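Local coordinates for protein aspartokinase 1, chloroplastic (Arabidopsis thaliana, PDB 2CDQ) that catalyses the ATP-dependent phosphorylation of L-aspartate to 4-phospho-L-aspartate, opening aspartate-family amino-acid synthesis, and binds the effectors lysine and S-adenosylmethionine, at residues 46-51 with 153-158; 165-170 with 206-211; 180-185 with 224-229; 335-340 with 419-424; 449-454 with 465-470. All blocks are in the same frame, centred on the assembly; numbering follows the deposited sequence.

Contacts 1, 2 and 3 lie in the amino acid kinase region, contacts 4 and 5 in the ACT-domain part on the other side of the chain's centre. Contacts 1 and 5 are buried, 2, 3 and 4 partly buried. In contact 1 two helices meet through carbon side chains, with no hydrogen bond across; R153 of its second helix makes a salt bridge to D170 of contact 2, where parallel strands pair and charges gather at one end. Contact 3 reaches the same sheet through 225-227 but sets a loop against it. Contacts 4 and 5 share one antiparallel sheet, in which strand 420-427 lies between 332-339 and 461-467. Both meet the second subunit, and several of their polar side chains find partners beyond the segments.

Contact 1 of 5, residues 46-51 with 153-158; sequences EVADLI and RIFAAY
F155 drives the rim of its ring against helix 41-53, where V47, A48 and I51 receive it. Its CZ lies 3.6 Å from V47 CG1, the two side chains crossing obliquely. The backbone N of A48 sits at the ring edge, in plane, also 3.6 Å from F155 CZ. From the next turn I51 reaches tip to tip, its CD1 3.9 Å from F155 CE2. Beside this group, A48 CB approaches the edge of the Y158 ring, 3.9 Å from CE2.

CG of F155, anti to the backbone N (chi1 -163°), sets the ring off toward helix 41-53. The helix axes are 11.4 Å apart at closest and 53° from parallel, a spacing that long aromatic side chains bridge, while alanine at 48 gives both rings room. Further out, M44 touches F155 and I154, and K45 touches Y158, so helix 41-53 meets helix 137-161 over more than one turn.

The contact thus joins two helices of the amino acid kinase fold, the V47 side chain being about 9 Å from G35, a probable ATP-binding residue. With no hydrogen bond between the segments, it rests on dispersion and the hydrophobic effect, which need close shape but little directionality.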
# COMPACT_ATOMS: atom_id res chain seq x y z
N GLU A 46 10.83 -41.11 -18.53
CA GLU A 46 9.99 -41.14 -17.33
C GLU A 46 8.57 -40.69 -17.66
O GLU A 46 7.60 -41.30 -17.20
CB GLU A 46 10.57 -40.24 -16.22
CG GLU A 46 11.94 -40.66 -15.68
CD GLU A 46 12.41 -39.79 -14.51
OE1 GLU A 46 11.98 -38.62 -14.43
OE2 GLU A 46 13.21 -40.27 -13.68
N VAL A 47 8.47 -39.63 -18.46
CA VAL A 47 7.18 -39.05 -18.84
C VAL A 47 6.35 -40.08 -19.60
O VAL A 47 5.19 -40.30 -19.28
CB VAL A 47 7.33 -37.74 -19.67
CG1 VAL A 47 5.96 -37.09 -19.91
CG2 VAL A 47 8.25 -36.76 -18.97
N ALA A 48 6.96 -40.71 -20.60
CA ALA A 48 6.29 -41.74 -21.38
C ALA A 48 5.84 -42.89 -20.48
O ALA A 48 4.75 -43.45 -20.67
CB ALA A 48 7.19 -42.24 -22.49
N ASP A 49 6.67 -43.22 -19.48
CA ASP A 49 6.35 -44.21 -18.46
C ASP A 49 5.15 -43.82 -17.62
O ASP A 49 4.37 -44.69 -17.23
CB ASP A 49 7.55 -44.44 -17.53
CG ASP A 49 8.35 -45.68 -17.90
OD1 ASP A 49 8.13 -46.25 -18.99
OD2 ASP A 49 9.21 -46.07 -17.08
N LEU A 50 5.01 -42.53 -17.34
CA LEU A 50 3.82 -42.02 -16.65
C LEU A 50 2.56 -42.21 -17.50
O LEU A 50 1.54 -42.67 -16.99
CB LEU A 50 4.00 -40.55 -16.27
CG LEU A 50 4.93 -40.30 -15.08
CD1 LEU A 50 5.51 -38.90 -15.15
CD2 LEU A 50 4.21 -40.51 -13.76
N ILE A 51 2.64 -41.86 -18.79
CA ILE A 51 1.52 -42.07 -19.70
C ILE A 51 1.07 -43.53 -19.71
O ILE A 51 -0.13 -43.81 -19.64
CB ILE A 51 1.85 -41.60 -21.14
CG1 ILE A 51 2.12 -40.10 -21.16
CG2 ILE A 51 0.70 -41.96 -22.10
CD1 ILE A 51 2.63 -39.56 -22.48
N ARG A 153 7.91 -32.20 -30.69
CA ARG A 153 8.21 -33.05 -31.86
C ARG A 153 9.10 -34.25 -31.53
O ARG A 153 8.88 -35.36 -32.04
CB ARG A 153 8.81 -32.23 -33.00
CG ARG A 153 7.77 -31.55 -33.86
CD ARG A 153 8.39 -30.62 -34.89
NE ARG A 153 7.36 -29.95 -35.69
CZ ARG A 153 6.65 -28.91 -35.27
NH1 ARG A 153 6.84 -28.39 -34.06
NH2 ARG A 153 5.74 -28.37 -36.07
N ILE A 154 10.09 -34.03 -30.68
CA ILE A 154 10.94 -35.12 -30.19
C ILE A 154 10.07 -36.12 -29.43
O ILE A 154 10.08 -37.32 -29.74
CB ILE A 154 12.10 -34.60 -29.31
CG1 ILE A 154 13.14 -33.90 -30.18
CG2 ILE A 154 12.75 -35.73 -28.54
CD1 ILE A 154 14.16 -33.07 -29.42
N PHE A 155 9.30 -35.63 -28.46
CA PHE A 155 8.51 -36.52 -27.61
C PHE A 155 7.44 -37.28 -28.41
O PHE A 155 7.26 -38.49 -28.20
CB PHE A 155 7.88 -35.75 -26.45
CG PHE A 155 7.39 -36.63 -25.34
CD1 PHE A 155 8.29 -37.26 -24.49
CD2 PHE A 155 6.03 -36.83 -25.14
CE1 PHE A 155 7.85 -38.08 -23.46
CE2 PHE A 155 5.57 -37.64 -24.10
CZ PHE A 155 6.48 -38.27 -23.26
N ALA A 156 6.77 -36.59 -29.32
CA ALA A 156 5.72 -37.21 -30.14
C ALA A 156 6.30 -38.35 -30.97
O ALA A 156 5.76 -39.47 -30.97
CB ALA A 156 5.05 -36.18 -31.03
N ALA A 157 7.40 -38.07 -31.67
CA ALA A 157 8.10 -39.07 -32.46
C ALA A 157 8.52 -40.26 -31.61
O ALA A 157 8.36 -41.41 -32.03
CB ALA A 157 9.31 -38.46 -33.15
N TYR A 158 9.02 -39.99 -30.40
CA TYR A 158 9.45 -41.05 -29.48
C TYR A 158 8.31 -41.97 -29.04
O TYR A 158 8.48 -43.20 -29.03
CB TYR A 158 10.19 -40.48 -28.26
CG TYR A 158 10.50 -41.50 -27.20
CD1 TYR A 158 11.43 -42.52 -27.43
CD2 TYR A 158 9.87 -41.46 -25.96
CE1 TYR A 158 11.72 -43.48 -26.45
CE2 TYR A 158 10.15 -42.41 -24.97
CZ TYR A 158 11.07 -43.42 -25.22
OH TYR A 158 11.34 -44.35 -24.24

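Contact 2 of 5, residues 165-170 with 206-211; sequences KARQYD and DPAVPI
D206 holds two cations, K165 and R167, in one salt-bridge network. R167 NH2 donates to D206 OD1 at 3.2 Å, coming from above the carboxylate plane, with guanidinium and carboxylate turned 34° apart. The same NH2 makes a weak bond to D206 O, 3.0 Å away at the guanidinium edge. K165 NZ meets the other oxygen, D206 OD2, at 3.1 Å in a weak bond, its chain crossing that of the aspartate at about a right angle.

The guanidinium is steadied from its own strand: R167 NE donates, in plane, to Y169 OH at 3.2 Å. That hydroxyl also bonds D202 of helix 191-205, a second acid near the arginine.

Beneath the charges runs a parallel ladder. V209 N bonds K165 O, R167 N bonds V209 O, I211 N bonds R167 O, and Y169 N bonds I211 O at 2.7 Å. Proline suits position 210 because its nitrogen is not called upon here; its ring carbon CB instead packs at the edge of the Y169 ring, 3.5 Å from CE1. A208 CB fits under one face of the guanidinium and against K165 CG, 3.6 Å away. On the side of A166 and I211, Q168 turns to T152 of helix 137-161.

The chain between the two parallel strands runs through helix 191-205, and D206 is where it leaves that helix. The basic pair probably stabilises the carboxylate's negative charge, tying helix exit to strand start, while the four backbone bonds set the register, with the partly solvated ion network added at the end.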
# COMPACT_ATOMS: atom_id res chain seq x y z
N LYS A 165 0.56 -44.40 -30.19
CA LYS A 165 0.10 -43.53 -31.28
C LYS A 165 -0.09 -42.11 -30.74
O LYS A 165 -0.86 -41.89 -29.80
CB LYS A 165 -1.18 -44.08 -31.91
CG LYS A 165 -1.70 -43.27 -33.11
CD LYS A 165 -0.64 -43.05 -34.19
CE LYS A 165 -1.10 -42.04 -35.24
NZ LYS A 165 -2.14 -42.60 -36.15
N ALA A 166 0.64 -41.17 -31.34
CA ALA A 166 0.71 -39.79 -30.85
C ALA A 166 0.85 -38.77 -31.97
O ALA A 166 1.49 -39.04 -33.00
CB ALA A 166 1.85 -39.65 -29.85
N ARG A 167 0.25 -37.60 -31.77
CA ARG A 167 0.25 -36.52 -32.75
C ARG A 167 0.69 -35.23 -32.08
O ARG A 167 0.11 -34.80 -31.08
CB ARG A 167 -1.15 -36.37 -33.37
CG ARG A 167 -1.37 -35.13 -34.25
CD ARG A 167 -2.36 -35.38 -35.39
NE ARG A 167 -3.54 -36.16 -34.99
CZ ARG A 167 -3.82 -37.40 -35.42
NH1 ARG A 167 -3.01 -38.02 -36.27
NH2 ARG A 167 -4.92 -38.02 -34.99
N GLN A 168 1.74 -34.61 -32.62
CA GLN A 168 2.24 -33.36 -32.06
C GLN A 168 1.44 -32.19 -32.59
O GLN A 168 1.07 -32.16 -33.76
CB GLN A 168 3.75 -33.19 -32.33
CG GLN A 168 4.12 -32.34 -33.55
CD GLN A 168 4.09 -30.84 -33.27
OE1 GLN A 168 4.26 -30.39 -32.13
NE2 GLN A 168 3.85 -30.07 -34.31
N TYR A 169 1.17 -31.23 -31.71
CA TYR A 169 0.40 -30.06 -32.08
C TYR A 169 1.14 -28.78 -31.74
O TYR A 169 1.57 -28.59 -30.61
CB TYR A 169 -0.93 -30.07 -31.34
CG TYR A 169 -1.94 -31.07 -31.84
CD1 TYR A 169 -2.30 -32.18 -31.07
CD2 TYR A 169 -2.56 -30.90 -33.08
CE1 TYR A 169 -3.24 -33.10 -31.54
CE2 TYR A 169 -3.50 -31.80 -33.55
CZ TYR A 169 -3.84 -32.90 -32.77
OH TYR A 169 -4.77 -33.80 -33.24
N ASP A 170 1.29 -27.92 -32.74
CA ASP A 170 1.69 -26.55 -32.48
C ASP A 170 0.43 -25.81 -32.04
O ASP A 170 -0.57 -25.78 -32.77
CB ASP A 170 2.30 -25.91 -33.73
CG ASP A 170 3.71 -26.43 -34.02
OD1 ASP A 170 4.24 -27.22 -33.20
OD2 ASP A 170 4.29 -26.03 -35.07
N ASP A 206 -8.95 -40.62 -36.06
CA ASP A 206 -8.12 -41.68 -35.46
C ASP A 206 -7.44 -41.22 -34.15
O ASP A 206 -6.63 -40.28 -34.16
CB ASP A 206 -7.10 -42.29 -36.45
CG ASP A 206 -6.07 -41.29 -36.96
OD1 ASP A 206 -6.37 -40.07 -37.05
OD2 ASP A 206 -4.94 -41.73 -37.28
N PRO A 207 -7.78 -41.88 -33.03
CA PRO A 207 -7.29 -41.50 -31.70
C PRO A 207 -5.77 -41.64 -31.51
O PRO A 207 -5.21 -42.73 -31.66
CB PRO A 207 -8.06 -42.43 -30.75
CG PRO A 207 -8.45 -43.60 -31.59
CD PRO A 207 -8.68 -43.05 -32.96
N ALA A 208 -5.13 -40.51 -31.20
CA ALA A 208 -3.72 -40.47 -30.86
C ALA A 208 -3.56 -39.52 -29.68
O ALA A 208 -4.35 -38.59 -29.52
CB ALA A 208 -2.89 -39.99 -32.04
N VAL A 209 -2.54 -39.76 -28.85
CA VAL A 209 -2.27 -38.89 -27.69
C VAL A 209 -1.71 -37.54 -28.17
O VAL A 209 -0.60 -37.48 -28.70
CB VAL A 209 -1.30 -39.55 -26.68
CG1 VAL A 209 -1.10 -38.66 -25.46
CG2 VAL A 209 -1.81 -40.93 -26.25
N PRO A 210 -2.49 -36.46 -27.99
CA PRO A 210 -2.06 -35.12 -28.41
C PRO A 210 -0.89 -34.59 -27.57
O PRO A 210 -0.92 -34.67 -26.34
CB PRO A 210 -3.32 -34.26 -28.21
CG PRO A 210 -4.45 -35.23 -28.07
CD PRO A 210 -3.84 -36.42 -27.39
N ILE A 211 0.13 -34.07 -28.25
CA ILE A 211 1.29 -33.48 -27.59
C ILE A 211 1.37 -32.02 -28.02
O ILE A 211 1.84 -31.72 -29.12
CB ILE A 211 2.60 -34.23 -27.96
CG1 ILE A 211 2.42 -35.75 -27.88
CG2 ILE A 211 3.77 -33.76 -27.09
CD1 ILE A 211 2.10 -36.32 -26.50

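Contact 3 of 5, residues 180-185 with 224-229; sequences DDFTNG and AVTTLG
G185 and T227 make the one hydrogen bond of this contact, G185 N to T227 O, 3.0 Å long and nearly along the C=O axis. Around it the fit is close. T226 CG2 rests on G185 CA at 3.7 Å, an approach possible because glycine carries no side chain on that side. At the far end G229 CA comes 3.2 Å from T183 O in a CA-H...O contact; glycine is again apt, since its phi of 70° is unfavourable for most other residues. This 224-229 side of the contact lies near the substrate site, the T227 side chain being about 6 Å from that of E148, a substrate-binding residue.

F182 closes the other flank. CG is anti to the carbonyl carbon (chi1 -74°), and the F182 side chain crosses that of T226 at about a right angle. The ring edge takes V225 O in plane, 3.6 Å from CE1, and the same CE1 touches A224 CB at 4.1 Å. Aromatic C-H groups are weakly positive, which suits them to lie against a carbonyl oxygen.

The outer side is different in kind. T183 and N184 are exposed and their CB atoms point away from 224-229; N184 bends back enough for OD1 to lie 3.8 Å from G229 CA, with no bond between them. Polar residues are at home here, next to water.

Strand 225-227 pairs with 209-219, through T226 to G217, and T227 N is bound by D141 of helix 137-161. R138 of that helix packs on both F182 and A224, while L228 turns to L235 and T236 of helix 232-244.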
# COMPACT_ATOMS: atom_id res chain seq x y z
N ASP A 180 -2.28 -9.29 -30.02
CA ASP A 180 -1.01 -9.13 -30.72
C ASP A 180 0.06 -8.38 -29.92
O ASP A 180 0.97 -7.79 -30.51
CB ASP A 180 -1.24 -8.51 -32.10
CG ASP A 180 -2.25 -9.29 -32.93
OD1 ASP A 180 -1.84 -10.00 -33.87
OD2 ASP A 180 -3.47 -9.20 -32.64
N ASP A 181 -0.04 -8.41 -28.59
CA ASP A 181 1.07 -7.94 -27.74
C ASP A 181 1.93 -9.13 -27.36
O ASP A 181 1.44 -10.10 -26.79
CB ASP A 181 0.62 -7.13 -26.51
CG ASP A 181 -0.80 -7.44 -26.09
OD1 ASP A 181 -1.74 -6.94 -26.75
OD2 ASP A 181 -0.98 -8.16 -25.09
N PHE A 182 3.22 -9.04 -27.67
CA PHE A 182 4.04 -10.23 -27.84
C PHE A 182 4.54 -10.95 -26.57
O PHE A 182 4.25 -12.14 -26.37
CB PHE A 182 5.13 -9.99 -28.88
CG PHE A 182 4.61 -9.98 -30.28
CD1 PHE A 182 4.35 -11.18 -30.95
CD2 PHE A 182 4.31 -8.78 -30.92
CE1 PHE A 182 3.84 -11.19 -32.24
CE2 PHE A 182 3.79 -8.78 -32.21
CZ PHE A 182 3.56 -9.98 -32.87
N THR A 183 5.27 -10.26 -25.72
CA THR A 183 5.75 -10.87 -24.49
C THR A 183 4.56 -11.40 -23.65
O THR A 183 4.72 -12.34 -22.87
CB THR A 183 6.65 -9.89 -23.71
OG1 THR A 183 7.79 -9.57 -24.52
CG2 THR A 183 7.12 -10.49 -22.38
N ASN A 184 3.38 -10.82 -23.87
CA ASN A 184 2.20 -11.10 -23.04
C ASN A 184 0.89 -11.31 -23.82
O ASN A 184 -0.11 -10.64 -23.57
CB ASN A 184 2.04 -9.98 -22.00
CG ASN A 184 1.04 -10.33 -20.91
OD1 ASN A 184 1.14 -11.38 -20.27
ND2 ASN A 184 0.08 -9.45 -20.69
N GLY A 185 0.90 -12.27 -24.75
CA GLY A 185 -0.30 -12.60 -25.52
C GLY A 185 -1.48 -13.10 -24.71
O GLY A 185 -1.40 -14.10 -24.01
N ALA A 224 0.85 -13.97 -36.35
CA ALA A 224 2.22 -14.28 -35.92
C ALA A 224 2.29 -15.05 -34.58
O ALA A 224 1.40 -14.92 -33.73
CB ALA A 224 3.05 -13.00 -35.85
N VAL A 225 3.35 -15.83 -34.42
CA VAL A 225 3.53 -16.67 -33.23
C VAL A 225 3.64 -15.81 -31.97
O VAL A 225 4.32 -14.78 -31.95
CB VAL A 225 4.77 -17.59 -33.36
CG1 VAL A 225 4.83 -18.56 -32.19
CG2 VAL A 225 4.74 -18.37 -34.68
N THR A 226 2.95 -16.25 -30.92
CA THR A 226 2.83 -15.49 -29.70
C THR A 226 3.10 -16.36 -28.47
O THR A 226 2.75 -17.53 -28.46
CB THR A 226 1.41 -14.86 -29.64
OG1 THR A 226 1.46 -13.54 -30.18
CG2 THR A 226 0.90 -14.79 -28.22
N THR A 227 3.73 -15.78 -27.44
CA THR A 227 3.86 -16.45 -26.14
C THR A 227 2.85 -15.91 -25.14
O THR A 227 2.52 -14.73 -25.16
CB THR A 227 5.28 -16.35 -25.54
OG1 THR A 227 5.65 -14.98 -25.37
CG2 THR A 227 6.29 -17.03 -26.43
N LEU A 228 2.38 -16.78 -24.25
CA LEU A 228 1.25 -16.46 -23.36
C LEU A 228 1.61 -15.68 -22.10
O LEU A 228 0.76 -15.48 -21.23
CB LEU A 228 0.49 -17.75 -23.01
CG LEU A 228 0.00 -18.62 -24.18
CD1 LEU A 228 -0.59 -19.92 -23.69
CD2 LEU A 228 -0.99 -17.88 -25.07
N GLY A 229 2.86 -15.21 -22.01
CA GLY A 229 3.34 -14.45 -20.85
C GLY A 229 3.48 -15.35 -19.63
O GLY A 229 3.60 -16.57 -19.77

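Contact 4 of 5, residues 335-340 with 419-424; sequences IVLKRN and GRAIIS
V336 and S424 face each other as a hydrogen-bonded antiparallel pair, S424 N donating to V336 O at 2.8 Å and V336 N returning the bond to S424 O at 2.9 Å. K338 and I422 repeat the pattern, with K338 N on I422 O at 2.9 Å. Between them L337 and I423 form the non-hydrogen-bonded pair.

On the face of K338 and I422, the lysine runs extended beyond CG, and its CB and CD both lie 3.8 Å from I422 CG1; the long aliphatic stem suits an apolar neighbour. Its NZ goes further, to D373 and to E379 of the second subunit, with F286 making a cation-pi contact. S424 OG bonds S463 on the next strand. On the opposite face L337 CD1 meets I423 CG1 at 4.0 Å, and I335 and I423 lie side by side, branched residues that suit a strand under helix 468-483. At the end, a water links N340 ND2 to G419 N, the latter weakly.

The pairing sets strand 332-339 at the edge, within this chain, of an ACT-type antiparallel sheet. Two carboxylates probably favour the charged form of the buried K338, and because D373 also binds the effector lysine, the same charge touches both effector site and subunit interface.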
# COMPACT_ATOMS: atom_id res chain seq x y z
N ILE A 335 4.31 -21.51 4.31
CA ILE A 335 5.19 -20.36 4.54
C ILE A 335 5.97 -20.12 3.25
O ILE A 335 6.56 -21.05 2.70
CB ILE A 335 6.18 -20.65 5.68
CG1 ILE A 335 5.41 -20.86 7.00
CG2 ILE A 335 7.21 -19.53 5.81
CD1 ILE A 335 6.15 -21.66 8.05
N VAL A 336 5.98 -18.88 2.77
CA VAL A 336 6.67 -18.54 1.52
C VAL A 336 7.82 -17.58 1.76
O VAL A 336 7.71 -16.64 2.55
CB VAL A 336 5.69 -17.94 0.47
CG1 VAL A 336 6.42 -17.60 -0.83
CG2 VAL A 336 4.57 -18.90 0.17
N LEU A 337 8.94 -17.81 1.06
CA LEU A 337 10.08 -16.90 1.12
C LEU A 337 10.41 -16.24 -0.22
O LEU A 337 10.43 -16.89 -1.26
CB LEU A 337 11.31 -17.61 1.67
CG LEU A 337 12.55 -16.74 1.90
CD1 LEU A 337 12.32 -15.79 3.06
CD2 LEU A 337 13.77 -17.61 2.14
N LYS A 338 10.64 -14.93 -0.18
CA LYS A 338 11.16 -14.18 -1.31
C LYS A 338 12.53 -13.67 -0.89
O LYS A 338 12.63 -12.85 0.02
CB LYS A 338 10.25 -12.99 -1.65
CG LYS A 338 8.97 -13.37 -2.35
CD LYS A 338 8.03 -12.18 -2.44
CE LYS A 338 6.64 -12.59 -2.90
NZ LYS A 338 5.67 -11.45 -2.88
N ARG A 339 13.56 -14.19 -1.55
CA ARG A 339 14.95 -13.81 -1.29
C ARG A 339 15.26 -12.43 -1.88
O ARG A 339 14.61 -12.00 -2.83
CB ARG A 339 15.91 -14.83 -1.92
CG ARG A 339 15.77 -16.27 -1.43
CD ARG A 339 16.55 -16.51 -0.16
NE ARG A 339 16.67 -17.93 0.14
CZ ARG A 339 17.35 -18.43 1.17
NH1 ARG A 339 17.98 -17.62 2.02
NH2 ARG A 339 17.40 -19.74 1.36
N ASN A 340 16.26 -11.76 -1.31
CA ASN A 340 16.86 -10.55 -1.89
C ASN A 340 15.91 -9.56 -2.54
O ASN A 340 15.91 -9.42 -3.77
CB ASN A 340 17.95 -10.93 -2.89
CG ASN A 340 19.33 -10.68 -2.35
OD1 ASN A 340 20.10 -11.62 -2.14
ND2 ASN A 340 19.65 -9.41 -2.10
N GLY A 419 18.96 -5.90 0.13
CA GLY A 419 19.20 -7.07 0.96
C GLY A 419 18.17 -7.37 2.03
O GLY A 419 18.53 -7.78 3.13
N ARG A 420 16.89 -7.14 1.71
CA ARG A 420 15.77 -7.59 2.56
C ARG A 420 15.16 -8.87 2.00
O ARG A 420 15.59 -9.37 0.96
CB ARG A 420 14.67 -6.52 2.71
CG ARG A 420 15.16 -5.09 2.97
CD ARG A 420 15.76 -4.92 4.34
NE ARG A 420 17.00 -4.15 4.23
CZ ARG A 420 17.48 -3.33 5.16
NH1 ARG A 420 16.84 -3.14 6.30
NH2 ARG A 420 18.62 -2.69 4.94
N ALA A 421 14.15 -9.39 2.69
CA ALA A 421 13.45 -10.60 2.26
C ALA A 421 12.03 -10.57 2.79
O ALA A 421 11.78 -9.97 3.84
CB ALA A 421 14.18 -11.85 2.75
N ILE A 422 11.12 -11.23 2.07
CA ILE A 422 9.71 -11.32 2.47
C ILE A 422 9.39 -12.73 2.96
O ILE A 422 9.62 -13.70 2.24
CB ILE A 422 8.74 -11.02 1.30
CG1 ILE A 422 9.27 -9.93 0.35
CG2 ILE A 422 7.32 -10.75 1.83
CD1 ILE A 422 8.63 -8.58 0.48
N ILE A 423 8.86 -12.84 4.17
CA ILE A 423 8.22 -14.08 4.62
C ILE A 423 6.71 -13.87 4.49
O ILE A 423 6.15 -12.95 5.07
CB ILE A 423 8.59 -14.46 6.08
CG1 ILE A 423 10.08 -14.81 6.17
CG2 ILE A 423 7.73 -15.63 6.60
CD1 ILE A 423 10.64 -14.71 7.58
N SER A 424 6.07 -14.72 3.70
CA SER A 424 4.62 -14.68 3.57
C SER A 424 3.98 -15.82 4.34
O SER A 424 4.35 -16.98 4.15
CB SER A 424 4.20 -14.73 2.10
OG SER A 424 4.21 -13.44 1.51
O HOH W 1 18.17 -6.63 -3.01

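Contact 5 of 5, residues 449-454 with 465-470; sequences NVQMIS and IVNEAE
M452 sends CG anti to its backbone N (chi1 177°), while I465 places CG1 anti to its carbonyl carbon (chi1 -78°), and the two side chains run side by side in the same direction. M452 CB is 3.7 Å from I465 CB, and I465 CD1 lies 3.9 Å from M452 CG. A flexible thioether chain beside a branched residue fills a buried position well. Q451 extends beyond CG and crosses N467 at about a right angle: NE2 makes a weak bond to N467 OD1 at 2.9 Å, the amide planes 51° apart. The other end of that amide, OE1, is bound by R420.

Two backbone bonds join the segments. Q451 N meets I465 O at 2.8 Å, and I465 N meets M452 O, also at 2.8 Å. Further on, E470 OE1 accepts N467 N with its anti lone pair at 2.8 Å, just before helix 468-483.

This is the mouth of the hairpin 452-455 and 461-467 in the second ACT domain. V450 and I453 pack on helix 432-446, M452 and I465 lie against strand 372-378, and I465 also meets strand 420-427; I453 pairs with a strand of the second subunit, so the sheet continues across the dimer.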
# COMPACT_ATOMS: atom_id res chain seq x y z
N ASN A 449 12.90 -8.34 14.58
CA ASN A 449 11.85 -7.35 14.36
C ASN A 449 11.53 -7.20 12.89
O ASN A 449 12.41 -6.94 12.07
CB ASN A 449 12.23 -5.99 14.95
CG ASN A 449 12.14 -5.96 16.47
OD1 ASN A 449 11.38 -6.72 17.08
ND2 ASN A 449 12.91 -5.08 17.08
N VAL A 450 10.26 -7.39 12.56
CA VAL A 450 9.77 -7.23 11.20
C VAL A 450 9.79 -5.76 10.84
O VAL A 450 9.27 -4.92 11.58
CB VAL A 450 8.34 -7.80 11.06
CG1 VAL A 450 7.75 -7.46 9.71
CG2 VAL A 450 8.36 -9.32 11.26
N GLN A 451 10.39 -5.44 9.69
CA GLN A 451 10.54 -4.05 9.25
C GLN A 451 9.29 -3.48 8.58
O GLN A 451 9.07 -2.27 8.61
CB GLN A 451 11.73 -3.90 8.31
CG GLN A 451 13.08 -4.10 8.96
CD GLN A 451 14.15 -4.42 7.94
OE1 GLN A 451 14.41 -3.63 7.03
NE2 GLN A 451 14.75 -5.60 8.07
N MET A 452 8.48 -4.35 7.98
CA MET A 452 7.30 -3.92 7.24
C MET A 452 6.27 -5.04 7.25
O MET A 452 6.60 -6.20 6.98
CB MET A 452 7.71 -3.55 5.81
CG MET A 452 6.59 -3.15 4.86
SD MET A 452 7.27 -2.50 3.31
CE MET A 452 5.82 -2.54 2.27
N ILE A 453 5.02 -4.70 7.57
CA ILE A 453 3.92 -5.68 7.59
C ILE A 453 2.83 -5.25 6.62
O ILE A 453 2.53 -4.06 6.50
CB ILE A 453 3.34 -5.88 9.03
CG1 ILE A 453 4.46 -6.05 10.06
CG2 ILE A 453 2.41 -7.10 9.09
CD1 ILE A 453 4.06 -5.75 11.49
N SER A 454 2.24 -6.21 5.90
CA SER A 454 1.19 -5.90 4.93
C SER A 454 0.20 -7.04 4.70
O SER A 454 0.55 -8.09 4.14
CB SER A 454 1.81 -5.44 3.60
OG SER A 454 0.81 -5.08 2.66
N ILE A 465 8.45 -8.06 6.06
CA ILE A 465 9.76 -7.76 5.49
C ILE A 465 10.84 -7.91 6.57
O ILE A 465 10.77 -7.32 7.64
CB ILE A 465 9.81 -6.39 4.78
CG1 ILE A 465 9.16 -6.50 3.40
CG2 ILE A 465 11.24 -5.88 4.65
CD1 ILE A 465 7.65 -6.63 3.42
N VAL A 466 11.83 -8.73 6.24
CA VAL A 466 12.84 -9.14 7.17
C VAL A 466 14.21 -8.90 6.48
O VAL A 466 14.24 -8.51 5.31
CB VAL A 466 12.56 -10.61 7.56
CG1 VAL A 466 13.30 -11.59 6.65
CG2 VAL A 466 12.83 -10.86 9.03
N ASN A 467 15.32 -9.10 7.19
CA ASN A 467 16.63 -9.05 6.52
C ASN A 467 16.99 -10.38 5.85
O ASN A 467 16.76 -11.45 6.41
CB ASN A 467 17.74 -8.64 7.48
CG ASN A 467 17.64 -7.18 7.89
OD1 ASN A 467 17.38 -6.31 7.06
ND2 ASN A 467 17.83 -6.92 9.18
N GLU A 468 17.56 -10.30 4.65
CA GLU A 468 17.93 -11.49 3.88
C GLU A 468 18.72 -12.52 4.70
O GLU A 468 18.45 -13.72 4.61
CB GLU A 468 18.68 -11.12 2.60
CG GLU A 468 19.35 -12.28 1.86
CD GLU A 468 18.37 -13.25 1.17
OE1 GLU A 468 18.86 -14.29 0.66
OE2 GLU A 468 17.15 -12.99 1.13
N ALA A 469 19.66 -12.04 5.51
CA ALA A 469 20.54 -12.91 6.29
C ALA A 469 19.83 -13.72 7.39
O ALA A 469 20.30 -14.79 7.77
CB ALA A 469 21.69 -12.10 6.88
N GLU A 470 18.72 -13.20 7.91
CA GLU A 470 18.01 -13.83 9.02
C GLU A 470 16.79 -14.62 8.55
O GLU A 470 16.18 -15.37 9.33
CB GLU A 470 17.59 -12.76 10.04
CG GLU A 470 16.48 -11.83 9.55
CD GLU A 470 16.26 -10.60 10.43
OE1 GLU A 470 15.68 -9.62 9.91
OE2 GLU A 470 16.66 -10.61 11.61